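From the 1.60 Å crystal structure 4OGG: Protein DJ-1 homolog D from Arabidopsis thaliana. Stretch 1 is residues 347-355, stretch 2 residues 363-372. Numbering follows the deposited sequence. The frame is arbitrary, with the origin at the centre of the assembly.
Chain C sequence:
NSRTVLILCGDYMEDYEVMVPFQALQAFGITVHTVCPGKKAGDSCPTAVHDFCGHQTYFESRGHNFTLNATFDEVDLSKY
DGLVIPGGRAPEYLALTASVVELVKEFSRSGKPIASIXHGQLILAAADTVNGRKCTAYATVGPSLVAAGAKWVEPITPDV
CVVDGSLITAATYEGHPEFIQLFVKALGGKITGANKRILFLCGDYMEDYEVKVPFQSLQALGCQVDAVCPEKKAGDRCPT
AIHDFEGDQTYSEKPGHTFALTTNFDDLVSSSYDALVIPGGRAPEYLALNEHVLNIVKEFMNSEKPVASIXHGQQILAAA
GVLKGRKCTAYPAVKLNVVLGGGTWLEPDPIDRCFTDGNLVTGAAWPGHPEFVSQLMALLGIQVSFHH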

# COMPACT_ATOMS: atom_id res chain seq x y z
N GLU C 347 19.47 11.29 -27.84
CA GLU C 347 18.28 11.80 -27.16
C GLU C 347 17.05 10.91 -27.35
O GLU C 347 16.60 10.68 -28.47
CB GLU C 347 17.97 13.21 -27.66
CG GLU C 347 16.88 13.94 -26.90
CD GLU C 347 17.16 14.02 -25.41
OE1 GLU C 347 18.32 14.29 -25.03
OE2 GLU C 347 16.22 13.83 -24.61
N PRO C 348 16.50 10.39 -26.23
CA PRO C 348 15.32 9.53 -26.28
C PRO C 348 14.02 10.32 -26.43
O PRO C 348 13.18 10.32 -25.53
CB PRO C 348 15.40 8.78 -24.95
CG PRO C 348 15.91 9.84 -24.04
CD PRO C 348 17.02 10.50 -24.86
N ASP C 349 13.86 10.99 -27.56
CA ASP C 349 12.66 11.77 -27.82
C ASP C 349 12.12 11.49 -29.22
O ASP C 349 12.80 11.75 -30.22
CB ASP C 349 12.96 13.27 -27.68
CG ASP C 349 11.75 14.13 -28.00
OD1 ASP C 349 10.69 13.93 -27.39
OD2 ASP C 349 11.88 15.02 -28.87
N PRO C 350 10.90 10.94 -29.32
CA PRO C 350 10.02 10.59 -28.20
C PRO C 350 10.60 9.51 -27.28
O PRO C 350 11.54 8.80 -27.64
CB PRO C 350 8.74 10.13 -28.90
CG PRO C 350 9.27 9.53 -30.16
CD PRO C 350 10.29 10.55 -30.60
N ILE C 351 10.02 9.40 -26.09
CA ILE C 351 10.48 8.44 -25.09
C ILE C 351 10.38 6.98 -25.53
O ILE C 351 11.05 6.12 -24.96
CB ILE C 351 9.69 8.62 -23.77
CG1 ILE C 351 10.37 7.83 -22.65
CG2 ILE C 351 8.25 8.18 -23.95
CD1 ILE C 351 11.73 8.36 -22.28
N ASP C 352 9.57 6.70 -26.54
CA ASP C 352 9.40 5.33 -27.02
C ASP C 352 10.33 4.99 -28.19
O ASP C 352 10.21 3.93 -28.80
CB ASP C 352 7.94 5.09 -27.42
CG ASP C 352 7.51 5.94 -28.60
OD1 ASP C 352 7.84 7.15 -28.62
OD2 ASP C 352 6.83 5.41 -29.50
N ARG C 353 11.26 5.89 -28.49
CA ARG C 353 12.21 5.68 -29.57
C ARG C 353 13.40 4.85 -29.09
O ARG C 353 13.87 5.02 -27.96
CB ARG C 353 12.69 7.03 -30.11
CG ARG C 353 13.76 6.93 -31.19
CD ARG C 353 14.39 8.29 -31.48
NE ARG C 353 13.49 9.22 -32.17
CZ ARG C 353 13.02 9.02 -33.39
NH1 ARG C 353 13.36 7.94 -34.08
NH2 ARG C 353 12.21 9.92 -33.94
N CYS C 354 13.87 3.95 -29.94
CA CYS C 354 15.02 3.12 -29.62
C CYS C 354 16.08 3.28 -30.70
O CYS C 354 15.77 3.70 -31.82
CB CYS C 354 14.63 1.65 -29.49
SG CYS C 354 13.73 1.27 -27.97
N PHE C 355 17.32 2.94 -30.38
CA PHE C 355 18.41 3.07 -31.32
C PHE C 355 19.23 1.80 -31.46
O PHE C 355 19.33 1.00 -30.52
CB PHE C 355 19.34 4.21 -30.88
CG PHE C 355 18.66 5.54 -30.76
CD1 PHE C 355 18.42 6.33 -31.88
CD2 PHE C 355 18.26 6.02 -29.51
CE1 PHE C 355 17.81 7.57 -31.77
CE2 PHE C 355 17.65 7.27 -29.38
CZ PHE C 355 17.42 8.04 -30.51
N GLY C 363 17.06 1.26 -25.37
CA GLY C 363 15.78 1.91 -25.19
C GLY C 363 15.88 2.82 -23.97
O GLY C 363 16.82 2.70 -23.19
N ALA C 364 14.91 3.71 -23.80
CA ALA C 364 14.93 4.64 -22.68
C ALA C 364 13.97 4.31 -21.54
O ALA C 364 14.27 4.56 -20.38
CB ALA C 364 14.64 6.05 -23.19
N ALA C 365 12.81 3.75 -21.88
CA ALA C 365 11.80 3.42 -20.88
C ALA C 365 10.81 2.41 -21.46
O ALA C 365 10.85 2.13 -22.66
CB ALA C 365 11.06 4.69 -20.46
N TRP C 366 9.91 1.89 -20.63
CA TRP C 366 8.98 0.89 -21.14
C TRP C 366 8.10 1.27 -22.33
O TRP C 366 7.66 0.40 -23.07
CB TRP C 366 8.12 0.28 -20.02
CG TRP C 366 7.43 1.21 -19.07
CD1 TRP C 366 7.83 1.52 -17.79
CD2 TRP C 366 6.16 1.86 -19.25
NE1 TRP C 366 6.88 2.30 -17.17
CE2 TRP C 366 5.85 2.52 -18.04
CE3 TRP C 366 5.26 1.93 -20.32
CZ2 TRP C 366 4.67 3.25 -17.87
CZ3 TRP C 366 4.08 2.65 -20.15
CH2 TRP C 366 3.80 3.30 -18.93
N PRO C 367 7.82 2.57 -22.53
CA PRO C 367 6.98 2.90 -23.69
C PRO C 367 7.66 2.51 -25.00
O PRO C 367 7.01 2.37 -26.03
CB PRO C 367 6.81 4.41 -23.57
CG PRO C 367 6.84 4.64 -22.08
CD PRO C 367 7.98 3.74 -21.64
N GLY C 368 8.98 2.33 -24.96
CA GLY C 368 9.73 1.99 -26.16
C GLY C 368 9.90 0.51 -26.49
O GLY C 368 10.69 0.17 -27.37
N HIS C 369 9.17 -0.37 -25.81
CA HIS C 369 9.30 -1.80 -26.07
C HIS C 369 9.05 -2.25 -27.51
O HIS C 369 9.73 -3.16 -27.99
CB HIS C 369 8.40 -2.59 -25.11
CG HIS C 369 8.93 -2.64 -23.71
ND1 HIS C 369 8.12 -2.83 -22.61
CD2 HIS C 369 10.20 -2.53 -23.23
CE1 HIS C 369 8.86 -2.83 -21.51
NE2 HIS C 369 10.13 -2.65 -21.86
N PRO C 370 8.09 -1.63 -28.21
CA PRO C 370 7.86 -2.06 -29.60
C PRO C 370 9.12 -1.95 -30.45
O PRO C 370 9.51 -2.90 -31.11
CB PRO C 370 6.74 -1.13 -30.06
CG PRO C 370 5.95 -0.93 -28.80
CD PRO C 370 7.04 -0.69 -27.78
N GLU C 371 9.76 -0.78 -30.42
CA GLU C 371 10.98 -0.59 -31.19
C GLU C 371 12.13 -1.38 -30.59
O GLU C 371 13.00 -1.86 -31.31
CB GLU C 371 11.34 0.90 -31.27
CG GLU C 371 10.33 1.73 -32.04
CD GLU C 371 10.87 3.09 -32.45
OE1 GLU C 371 10.08 3.90 -33.00
OE2 GLU C 371 12.07 3.36 -32.23
N PHE C 372 12.12 -1.52 -29.27
CA PHE C 372 13.16 -2.27 -28.57
C PHE C 372 13.19 -3.71 -29.10
O PHE C 372 14.22 -4.21 -29.54
CB PHE C 372 12.87 -2.28 -27.06
CG PHE C 372 13.97 -2.88 -26.22
CD1 PHE C 372 15.22 -2.29 -26.15
CD2 PHE C 372 13.72 -4.02 -25.45
CE1 PHE C 372 16.22 -2.81 -25.33
CE2 PHE C 372 14.71 -4.55 -24.62
CZ PHE C 372 15.96 -3.95 -24.56
O HOH W 1 12.73 3.87 -25.51
O HOH W 2 8.60 1.88 -29.45

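From Glu347 to Arg353, stretch 1 has no regular helix or strand. Its main feature is a type I turn from Pro350 to Arg353, closed by a hydrogen bond from Arg353 N to Pro350 O (3.0 Å). The peptide bond before Pro350 is cis. In stretch 2, Ala364 and Ala365 are loop, and a short 3-10 segment follows at Trp366 and Pro367. The chain then enters a helix at His369. Gly368 is the N-cap residue. Its O accepts a hydrogen bond from Phe372 N at 2.9 Å, within the first helical turn.

The backbones come closest at Asp352 and Gly368, whose CA atoms are 3.5 Å apart. Gly368 CA lies 3.3 Å from Asp352 O. A CB on Gly368 would point toward stretch 1 and sit tight against that same oxygen, so the bare glycine permits the close approach.

One direct hydrogen bond joins the stretches. Cys354 N donates to Glu371 OE2 at 3.0 Å, with a nearly straight angle of 162°. Chi2 of Glu371 is t (-164°), so the chain is extended about CB-CG, and its carboxylate reaches the backbone of stretch 1.

Two waters add further links. Water 1 donates to Ile351 O and Arg353 O, each 2.9 Å from the water O, and accepts from Ala364 N, 2.8 Å from the same atom. It therefore bridges a gap too wide for a direct bond, since Arg353 O and Ala364 N are 4.5 Å apart. Water 2 donates to Asp352 O at 2.7 Å from its O atom and accepts from Glu371 N, 3.1 Å from that O. It thus ties the turn to a backbone NH in the first turn of the helix.

The apolar contacts centre on Ile351. Its CD1 is 3.8 Å from Ala364 CB, its CG1 is 3.9 Å from Ala365 CB, and its CG2 is 4.1 Å from Pro367 CB. Pro348 CB meets Ala364 CB at 3.3 Å, a close packing of two small groups.

Cys354 is buried and points toward stretch 2. Its SG lies 3.5 Å from Gly363 CA and 3.3 Å from Gly368 O. Cys354 SG also packs 3.8 Å from Phe372 CB. The sulfur approaches the Phe372 ring at its edge, with SG 5.5 Å from the ring centroid.

Arg353 points away from stretch 2. Its NE donates to Asp349 O at 3.3 Å, which braces stretch 1 internally.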